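Local coordinates for flavin reductase domain protein, FMN-binding (Shewanella baltica, PDB 3HMZ) that binds flavin mononucleotide and probably acts as a flavin-dependent oxidoreductase that uses NAD or NADP, at residues A[87-92]-A[127-132]; A[160-165]-A[172-177]; A[181-184]-A[188-191]. One frame throughout, in Å; residues are numbered along the deposited sequence. Where two conformers were deposited one is given.

Interaction 1: residues A[87-92]-A[127-132]; sequences VAQLQL and AGCSAW. With EDO (1,2-ethanediol), chain E.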
loop_
_atom_site.group_PDB
_atom_site.type_symbol
_atom_site.label_atom_id
_atom_site.label_comp_id
_atom_site.label_asym_id
_atom_site.label_seq_id
_atom_site.Cartn_x
_atom_site.Cartn_y
_atom_site.Cartn_z
ATOM N N VAL A 87 11.125 -11.690 -4.045
ATOM C CA VAL A 87 11.480 -12.610 -2.942
ATOM C C VAL A 87 12.979 -12.942 -2.977
ATOM O O VAL A 87 13.607 -13.035 -1.934
ATOM C CB VAL A 87 10.607 -13.867 -2.969
ATOM C CG1 VAL A 87 11.239 -15.002 -2.126
ATOM C CG2 VAL A 87 9.207 -13.523 -2.500
ATOM N N ALA A 88 13.561 -13.070 -4.183
ATOM C CA ALA A 88 15.024 -13.293 -4.340
ATOM C C ALA A 88 15.849 -12.180 -3.697
ATOM O O ALA A 88 16.988 -12.416 -3.283
ATOM C CB ALA A 88 15.414 -13.432 -5.795
ATOM N N GLN A 89 15.266 -10.974 -3.629
ATOM C CA GLN A 89 15.871 -9.791 -3.037
ATOM C C GLN A 89 15.448 -9.546 -1.592
ATOM O O GLN A 89 15.581 -8.430 -1.077
ATOM C CB GLN A 89 15.533 -8.583 -3.904
ATOM C CG GLN A 89 16.115 -8.674 -5.308
ATOM C CD GLN A 89 15.627 -7.536 -6.175
ATOM O OE1 GLN A 89 14.436 -7.311 -6.284
ATOM N NE2 GLN A 89 16.554 -6.843 -6.840
ATOM N N LEU A 90 15.026 -10.617 -0.896
ATOM C CA LEU A 90 14.621 -10.504 0.511
ATOM C C LEU A 90 15.738 -9.872 1.384
ATOM O O LEU A 90 15.507 -8.882 2.086
ATOM C CB LEU A 90 14.294 -11.891 1.086
ATOM C CG LEU A 90 14.011 -12.001 2.576
ATOM C CD1 LEU A 90 12.802 -11.207 2.938
ATOM C CD2 LEU A 90 13.822 -13.474 2.909
ATOM N N GLN A 91 16.958 -10.407 1.282
ATOM C CA GLN A 91 18.061 -9.900 2.122
ATOM C C GLN A 91 18.425 -8.481 1.707
ATOM O O GLN A 91 18.608 -7.617 2.561
ATOM C CB GLN A 91 19.332 -10.766 2.070
ATOM C CG GLN A 91 19.188 -12.254 2.242
ATOM C CD GLN A 91 18.294 -12.723 3.357
ATOM O OE1 GLN A 91 18.273 -12.147 4.433
ATOM N NE2 GLN A 91 17.614 -13.870 3.133
ATOM N N LEU A 92 18.506 -8.230 0.400
ATOM C CA LEU A 92 18.815 -6.903 -0.120
ATOM C C LEU A 92 17.836 -5.864 0.417
ATOM O O LEU A 92 18.224 -4.775 0.874
ATOM C CB LEU A 92 18.793 -6.890 -1.649
ATOM C CG LEU A 92 19.118 -5.609 -2.431
ATOM C CD1 LEU A 92 19.570 -5.914 -3.890
ATOM C CD2 LEU A 92 17.951 -4.634 -2.476
ATOM N N ALA A 127 18.919 -3.445 -10.326
ATOM C CA ALA A 127 18.872 -4.702 -11.074
ATOM C C ALA A 127 18.178 -5.802 -10.276
ATOM O O ALA A 127 18.320 -5.863 -9.055
ATOM C CB ALA A 127 20.304 -5.192 -11.445
ATOM N N GLY A 128 17.391 -6.619 -10.966
ATOM C CA GLY A 128 16.739 -7.776 -10.385
ATOM C C GLY A 128 15.310 -7.555 -9.936
ATOM O O GLY A 128 14.609 -8.514 -9.603
ATOM N N CYS A 129 14.864 -6.293 -9.877
ATOM C CA CYS A 129 13.490 -6.002 -9.469
ATOM C C CYS A 129 12.547 -6.435 -10.596
ATOM O O CYS A 129 12.988 -6.753 -11.716
ATOM C CB CYS A 129 13.327 -4.514 -9.211
ATOM S SG CYS A 129 14.338 -3.954 -7.810
ATOM N N SER A 130 11.263 -6.487 -10.275
ATOM C CA SER A 130 10.253 -6.837 -11.265
ATOM C C SER A 130 9.728 -5.639 -12.059
ATOM O O SER A 130 9.203 -5.829 -13.145
ATOM C CB SER A 130 9.100 -7.592 -10.626
ATOM O OG SER A 130 8.506 -6.810 -9.632
ATOM N N ALA A 131 9.803 -4.444 -11.478
ATOM C CA ALA A 131 9.219 -3.263 -12.096
ATOM C C ALA A 131 9.871 -2.024 -11.541
ATOM O O ALA A 131 10.360 -2.036 -10.397
ATOM C CB ALA A 131 7.684 -3.234 -11.801
ATOM N N TRP A 132 9.883 -0.963 -12.363
ATOM C CA TRP A 132 10.500 0.307 -12.034
ATOM C C TRP A 132 9.620 1.451 -12.525
ATOM O O TRP A 132 9.068 1.373 -13.627
ATOM C CB TRP A 132 11.855 0.450 -12.709
ATOM C CG TRP A 132 12.830 -0.673 -12.475
ATOM C CD1 TRP A 132 13.852 -0.686 -11.574
ATOM C CD2 TRP A 132 12.897 -1.917 -13.181
ATOM N NE1 TRP A 132 14.531 -1.880 -11.640
ATOM C CE2 TRP A 132 13.956 -2.658 -12.614
ATOM C CE3 TRP A 132 12.139 -2.495 -14.191
ATOM C CZ2 TRP A 132 14.290 -3.910 -13.065
ATOM C CZ3 TRP A 132 12.464 -3.726 -14.641
ATOM C CH2 TRP A 132 13.534 -4.430 -14.075
HETATM C C1 EDO E . 18.038 -5.585 -15.972
HETATM O O1 EDO E . 18.601 -4.361 -16.480
HETATM C C2 EDO E . 17.726 -5.390 -14.504
HETATM O O2 EDO E . 17.229 -6.543 -13.840
#
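Gln89 spans the gap to segment 127-132 almost alone, an example of two backbone pieces joined through one long side chain. Its CG lies opposite the carbonyl carbon (chi1 -63°) and the chain runs straight on from there, carrying the flat amide up to the backbone of Ala127, Gly128 and Cys129.

The polar approaches come first. Gln89 NE2 is 3.0 Å from Ala127 O, but the angle is too poor for a hydrogen bond. The other end of the amide has a bond of its own: Gln89 OE1 accepts the backbone N-H of Thr86, and this should limit the amide's rotation.

The remaining contacts are van der Waals. Gln89 NE2 rests 3.4 Å from Gly128 C, where the absence of a side chain leaves room for the amide. Next along the chain, Cys129 SG comes within 3.7 Å of Gln89 OE1. Leu33 of strand 32-38 is a further neighbour of Cys129.

An ethanediol, probably from the crystallisation liquor, lies beside Gly128: Gly128 N donates to its O2 over 2.9 Å at 163°, a nearly straight bond.

Gln89 is itself the N-cap residue of helix 90-96. The contact thus packs the entrance of that helix against the turn leading into strand 131-138 of the antiparallel barrel characteristic of flavin reductase-like, FMN-binding domains.

Interaction 2: residues A[160-165]-A[172-177]; sequences DTQVFN and DTAPAD. With EDO (1,2-ethanediol), chain H.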
loop_
_atom_site.group_PDB
_atom_site.type_symbol
_atom_site.label_atom_id
_atom_site.label_comp_id
_atom_site.label_asym_id
_atom_site.label_seq_id
_atom_site.Cartn_x
_atom_site.Cartn_y
_atom_site.Cartn_z
ATOM N N ASP A 160 9.718 -6.393 -15.879
ATOM C CA ASP A 160 10.161 -7.709 -16.356
ATOM C C ASP A 160 8.937 -8.419 -16.919
ATOM O O ASP A 160 8.016 -8.761 -16.164
ATOM C CB ASP A 160 10.780 -8.446 -15.162
ATOM C CG ASP A 160 11.158 -9.844 -15.434
ATOM O OD1 ASP A 160 10.825 -10.418 -16.482
ATOM O OD2 ASP A 160 11.818 -10.381 -14.510
ATOM N N THR A 161 8.975 -8.717 -18.217
ATOM C CA THR A 161 7.827 -9.304 -18.876
ATOM C C THR A 161 7.476 -10.707 -18.422
ATOM O O THR A 161 6.384 -11.165 -18.716
ATOM C CB THR A 161 7.985 -9.315 -20.396
ATOM O OG1 THR A 161 9.145 -10.072 -20.763
ATOM C CG2 THR A 161 8.085 -7.858 -20.957
ATOM N N GLN A 162 8.392 -11.407 -17.766
ATOM C CA GLN A 162 8.015 -12.715 -17.198
ATOM C C GLN A 162 7.032 -12.584 -16.020
ATOM O O GLN A 162 6.254 -13.527 -15.761
ATOM C CB GLN A 162 9.229 -13.465 -16.710
ATOM C CG GLN A 162 8.896 -14.920 -16.405
ATOM C CD GLN A 162 10.105 -15.751 -16.116
ATOM O OE1 GLN A 162 11.067 -15.290 -15.496
ATOM N NE2 GLN A 162 10.052 -17.042 -16.558
ATOM N N VAL A 163 7.053 -11.429 -15.341
ATOM C CA VAL A 163 6.166 -11.303 -14.179
ATOM C C VAL A 163 5.087 -10.242 -14.346
ATOM O O VAL A 163 4.064 -10.368 -13.732
ATOM C CB VAL A 163 6.976 -11.181 -12.898
ATOM C CG1 VAL A 163 7.708 -9.877 -12.892
ATOM C CG2 VAL A 163 6.110 -11.347 -11.675
ATOM N N PHE A 164 5.269 -9.243 -15.228
ATOM C CA PHE A 164 4.233 -8.264 -15.525
ATOM C C PHE A 164 4.287 -7.987 -17.013
ATOM O O PHE A 164 5.338 -7.632 -17.558
ATOM C CB PHE A 164 4.449 -6.972 -14.747
ATOM C CG PHE A 164 3.342 -5.961 -14.920
ATOM C CD1 PHE A 164 3.327 -5.081 -15.993
ATOM C CD2 PHE A 164 2.308 -5.891 -14.013
ATOM C CE1 PHE A 164 2.300 -4.147 -16.126
ATOM C CE2 PHE A 164 1.308 -4.970 -14.120
ATOM C CZ PHE A 164 1.291 -4.090 -15.178
ATOM N N ASN A 165 3.166 -8.167 -17.682
ATOM C CA ASN A 165 3.108 -7.875 -19.127
ATOM C C ASN A 165 1.695 -7.547 -19.529
ATOM O O ASN A 165 0.720 -7.989 -18.886
ATOM C CB ASN A 165 3.711 -9.028 -19.950
ATOM C CG ASN A 165 2.981 -10.341 -19.757
ATOM O OD1 ASN A 165 1.808 -10.476 -20.085
ATOM N ND2 ASN A 165 3.687 -11.327 -19.193
ATOM N N ASP A 172 1.377 -16.011 -10.737
ATOM C CA ASP A 172 1.019 -17.425 -10.729
ATOM C C ASP A 172 1.853 -18.252 -11.702
ATOM O O ASP A 172 2.153 -19.410 -11.391
ATOM C CB ASP A 172 -0.492 -17.651 -10.936
ATOM C CG ASP A 172 -0.995 -17.151 -12.287
ATOM O OD1 ASP A 172 -0.478 -16.137 -12.801
ATOM O OD2 ASP A 172 -1.943 -17.752 -12.821
ATOM N N THR A 173 2.224 -17.689 -12.842
ATOM C CA THR A 173 3.030 -18.384 -13.830
ATOM C C THR A 173 4.501 -18.065 -13.824
ATOM O O THR A 173 5.277 -18.868 -14.316
ATOM C CB THR A 173 2.452 -18.199 -15.264
ATOM O OG1 THR A 173 2.362 -16.803 -15.580
ATOM C CG2 THR A 173 1.072 -18.830 -15.353
ATOM N N ALA A 174 4.914 -16.946 -13.224
ATOM C CA ALA A 174 6.306 -16.595 -13.145
ATOM C C ALA A 174 7.003 -17.447 -12.076
ATOM O O ALA A 174 6.339 -18.001 -11.197
ATOM C CB ALA A 174 6.460 -15.097 -12.753
ATOM N N PRO A 175 8.345 -17.505 -12.102
ATOM C CA PRO A 175 9.051 -18.190 -11.024
ATOM C C PRO A 175 8.663 -17.655 -9.644
ATOM O O PRO A 175 8.443 -16.465 -9.488
ATOM C CB PRO A 175 10.513 -17.885 -11.313
ATOM C CG PRO A 175 10.549 -17.711 -12.760
ATOM C CD PRO A 175 9.287 -17.013 -13.108
ATOM N N ALA A 176 8.577 -18.542 -8.666
ATOM C CA ALA A 176 8.195 -18.162 -7.315
ATOM C C ALA A 176 9.073 -17.057 -6.728
ATOM O O ALA A 176 8.576 -16.213 -5.989
ATOM C CB ALA A 176 8.236 -19.387 -6.398
ATOM N N ASP A 177 10.364 -17.044 -7.060
ATOM C CA ASP A 177 11.263 -16.030 -6.505
ATOM C C ASP A 177 11.081 -14.634 -7.106
ATOM O O ASP A 177 11.801 -13.732 -6.698
ATOM C CB ASP A 177 12.719 -16.466 -6.435
ATOM C CG ASP A 177 13.387 -16.562 -7.744
ATOM O OD1 ASP A 177 12.799 -16.253 -8.805
ATOM O OD2 ASP A 177 14.599 -16.959 -7.690
HETATM C C1 EDO H . 15.797 -13.518 -9.692
HETATM O O1 EDO H . 14.538 -13.007 -9.181
HETATM C C2 EDO H . 16.335 -14.542 -8.690
HETATM O O2 EDO H . 16.596 -15.867 -9.124
HETATM O O HOH W 1 4.829 -15.541 -16.730
#
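With CG trans to the backbone N (chi1 -168°) and the next bond also extended, Gln162 reaches out to Pro175, while Val163, in the conformer described, directs CG2 at Ala174. The first of these residues belongs to an Asx turn: Asp160 OD1 accepts the N-H of Gln162 over 2.9 Å, from above the carboxylate plane. Asp160 O, taking the N-H groups of both Val163 and Phe164, tightens the same bend, which follows strand 149-160.

Across the contact, the side chains of Gln162 and Pro175 meet from opposite directions. The flat amide of Gln162 abuts the proline ring, its CD lying 3.4 Å from Pro175 CD, and OE1 and NE2 are about as near to that carbon. Lys178 NZ holds Gln162 OE1 by a hydrogen bond and also forms a salt bridge with Asp160 OD2, linking both residues to the one that follows segment 172-177.

Ala174 CB touches Gln162 O at 3.4 Å and makes an apolar contact with Val163 CG2 at 3.9 Å. A water bridges the two segments, donating to Gln162 O at 2.7 Å and lying 3.0 Å from Thr173 OG1.

Interaction 3: residues A[181-184]-A[188-191]; sequences LHYI and QFYA. With FMN (flavin mononucleotide), chain B.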
loop_
_atom_site.group_PDB
_atom_site.type_symbol
_atom_site.label_atom_id
_atom_site.label_comp_id
_atom_site.label_asym_id
_atom_site.label_seq_id
_atom_site.Cartn_x
_atom_site.Cartn_y
_atom_site.Cartn_z
ATOM N N LEU A 181 7.309 -8.603 -2.275
ATOM C CA LEU A 181 7.432 -8.645 -0.847
ATOM C C LEU A 181 6.582 -7.570 -0.206
ATOM O O LEU A 181 6.516 -6.455 -0.691
ATOM C CB LEU A 181 8.879 -8.419 -0.438
ATOM C CG LEU A 181 9.885 -9.523 -0.743
ATOM C CD1 LEU A 181 11.352 -8.995 -0.554
ATOM C CD2 LEU A 181 9.617 -10.741 0.150
ATOM N N HIS A 182 5.970 -7.950 0.925
ATOM C CA HIS A 182 4.994 -7.126 1.656
ATOM C C HIS A 182 5.386 -7.163 3.120
ATOM O O HIS A 182 5.178 -8.147 3.803
ATOM C CB HIS A 182 3.577 -7.643 1.375
ATOM C CG HIS A 182 3.225 -7.660 -0.085
ATOM N ND1 HIS A 182 2.361 -6.746 -0.649
ATOM C CD2 HIS A 182 3.698 -8.408 -1.114
ATOM C CE1 HIS A 182 2.293 -6.966 -1.955
ATOM N NE2 HIS A 182 3.126 -7.944 -2.264
ATOM N N TYR A 183 6.051 -6.112 3.560
ATOM C CA TYR A 183 6.645 -6.084 4.897
ATOM C C TYR A 183 5.667 -5.969 6.023
ATOM O O TYR A 183 4.673 -5.275 5.896
ATOM C CB TYR A 183 7.575 -4.885 4.985
ATOM C CG TYR A 183 8.414 -4.771 6.218
ATOM C CD1 TYR A 183 9.254 -5.797 6.580
ATOM C CD2 TYR A 183 8.486 -3.564 6.929
ATOM C CE1 TYR A 183 10.101 -5.685 7.692
ATOM C CE2 TYR A 183 9.348 -3.441 8.032
ATOM C CZ TYR A 183 10.158 -4.495 8.387
ATOM O OH TYR A 183 11.027 -4.336 9.459
ATOM N N ILE A 184 5.970 -6.632 7.139
ATOM C CA ILE A 184 5.234 -6.365 8.394
ATOM C C ILE A 184 6.142 -5.691 9.416
ATOM O O ILE A 184 5.938 -4.501 9.753
ATOM C CB ILE A 184 4.566 -7.616 8.985
ATOM C CG1 ILE A 184 3.555 -8.190 7.997
ATOM C CG2 ILE A 184 3.905 -7.256 10.312
ATOM C CD1 ILE A 184 2.430 -7.199 7.583
ATOM N N GLN A 188 10.448 -9.786 8.942
ATOM C CA GLN A 188 9.349 -10.584 8.420
ATOM C C GLN A 188 8.501 -9.874 7.368
ATOM O O GLN A 188 8.004 -8.769 7.571
ATOM C CB GLN A 188 8.495 -11.100 9.562
ATOM C CG GLN A 188 7.502 -12.220 9.166
ATOM C CD GLN A 188 6.165 -11.669 8.805
ATOM O OE1 GLN A 188 5.639 -10.825 9.536
ATOM N NE2 GLN A 188 5.565 -12.159 7.715
ATOM N N PHE A 189 8.354 -10.578 6.260
ATOM C CA PHE A 189 7.590 -10.181 5.096
ATOM C C PHE A 189 6.685 -11.323 4.669
ATOM O O PHE A 189 6.906 -12.480 5.006
ATOM C CB PHE A 189 8.515 -9.951 3.888
ATOM C CG PHE A 189 9.571 -8.870 4.055
ATOM C CD1 PHE A 189 10.734 -9.104 4.810
ATOM C CD2 PHE A 189 9.477 -7.668 3.358
ATOM C CE1 PHE A 189 11.715 -8.135 4.949
ATOM C CE2 PHE A 189 10.494 -6.683 3.468
ATOM C CZ PHE A 189 11.611 -6.934 4.243
ATOM N N TYR A 190 5.649 -10.975 3.940
ATOM C CA TYR A 190 4.862 -11.949 3.197
ATOM C C TYR A 190 5.096 -11.718 1.714
ATOM O O TYR A 190 5.161 -10.579 1.245
ATOM C CB TYR A 190 3.374 -11.834 3.464
ATOM C CG TYR A 190 2.981 -12.231 4.821
ATOM C CD1 TYR A 190 2.851 -13.555 5.155
ATOM C CD2 TYR A 190 2.710 -11.275 5.785
ATOM C CE1 TYR A 190 2.498 -13.943 6.471
ATOM C CE2 TYR A 190 2.333 -11.626 7.066
ATOM C CZ TYR A 190 2.227 -12.963 7.409
ATOM O OH TYR A 190 1.840 -13.328 8.687
ATOM N N ALA A 191 5.240 -12.810 0.979
ATOM C CA ALA A 191 5.226 -12.762 -0.475
ATOM C C ALA A 191 3.780 -12.659 -0.932
ATOM O O ALA A 191 2.860 -13.129 -0.247
ATOM C CB ALA A 191 5.878 -14.026 -1.071
HETATM N N1 FMN B . 11.710 4.406 5.930
HETATM C C2 FMN B . 10.871 5.402 5.491
HETATM O O2 FMN B . 11.211 6.576 5.636
HETATM N N3 FMN B . 9.684 5.059 4.872
HETATM C C4 FMN B . 9.278 3.771 4.704
HETATM O O4 FMN B . 8.167 3.552 4.153
HETATM C C4A FMN B . 10.135 2.764 5.176
HETATM N N5 FMN B . 9.807 1.429 5.028
HETATM C C5A FMN B . 10.712 0.413 5.299
HETATM C C6 FMN B . 10.428 -0.922 4.971
HETATM C C7 FMN B . 11.324 -1.945 5.262
HETATM C C7M FMN B . 11.014 -3.361 4.889
HETATM C C8 FMN B . 12.528 -1.631 5.898
HETATM C C8M FMN B . 13.534 -2.710 6.246
HETATM C C9 FMN B . 12.799 -0.305 6.206
HETATM C C9A FMN B . 11.931 0.741 5.931
HETATM N N10 FMN B . 12.198 2.076 6.220
HETATM C C10 FMN B . 11.350 3.082 5.786
HETATM C "C1'" FMN B . 13.523 2.513 6.785
HETATM C "C2'" FMN B . 14.559 2.972 5.750
HETATM O "O2'" FMN B . 14.615 2.094 4.614
HETATM C "C3'" FMN B . 15.893 3.015 6.486
HETATM O "O3'" FMN B . 15.835 4.031 7.483
HETATM C "C4'" FMN B . 17.119 3.132 5.558
HETATM O "O4'" FMN B . 18.247 2.697 6.311
HETATM C "C5'" FMN B . 17.368 4.528 5.023
HETATM O "O5'" FMN B . 18.568 4.480 4.251
HETATM P P FMN B . 19.303 5.834 3.821
HETATM O O1P FMN B . 20.606 5.336 3.219
HETATM O O2P FMN B . 18.442 6.610 2.865
HETATM O O3P FMN B . 19.529 6.655 5.064
#
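Tyr183 and Phe189 lie across from each other in a beta hairpin and jointly reach the flavin, and the tyrosine shows how one side chain can serve both neighbours. Its CB lies 3.7 Å from Phe189 CD2. Because CG is set trans to the backbone N (chi1 -173°), the ring swings out toward the isoalloxazine, and CG comes within 3.2 Å of the flavin methyl C7M, a tight approach. That methyl sits over the centre of one ring face, as in a CH-pi contact. Further out, CD1 meets Gln188 O and the phenylalanine ring as well as the methyl; it lies over the centre of the phenylalanine ring, 3.5 Å from Phe189 CE2, and the two ring planes are inclined at 47°. Across the ring from CD1, CE2 is near both C7M and C7 of the flavin, and at the tip OH is hydrogen-bonded to Gly186 O in the turn.

The frame is an antiparallel two-stranded hairpin, 181-185 with 188-197. His182 and Tyr190 form its hydrogen-bonded pair, joined in both directions, the bond from Tyr190 N to His182 O being the straighter at 172°. Ile184 N donates to Gln188 O in the carbonyl plane, 3.0 Å away. Residues 188-190 also pair with a strand of the second subunit, continuing the sheet across the dimer interface.

On the face away from the flavin, Ile184 CG1 meets the edge of the Tyr190 ring, 3.8 Å from CE2. Gln188, bent at its second torsion, folds its amide back until NE2 lies 3.3 Å above the centre of the Tyr190 ring.

From the N terminus, interaction 1 is the first to close, joining 87-92 to 127-132 around a 34-residue excursion that carries the FMN-binding residues Gln99, Ser100, Leu101 and Lys107. Interaction 2 then closes six residues containing strand 168-169, and interaction 3 closes the three-residue hairpin turn. The three follow in series, with none nested or crossed. In space, 87-92 joins them: Ala88 N probably bonds to Asp177 O, while Leu90 packs on Phe189 and Leu181. Segment 127-132 meets interaction 2 through Ser130 O and Asp160 N. Interactions 2 and 3 adjoin only in sequence, leading from the barrel to the dimer-forming hairpin.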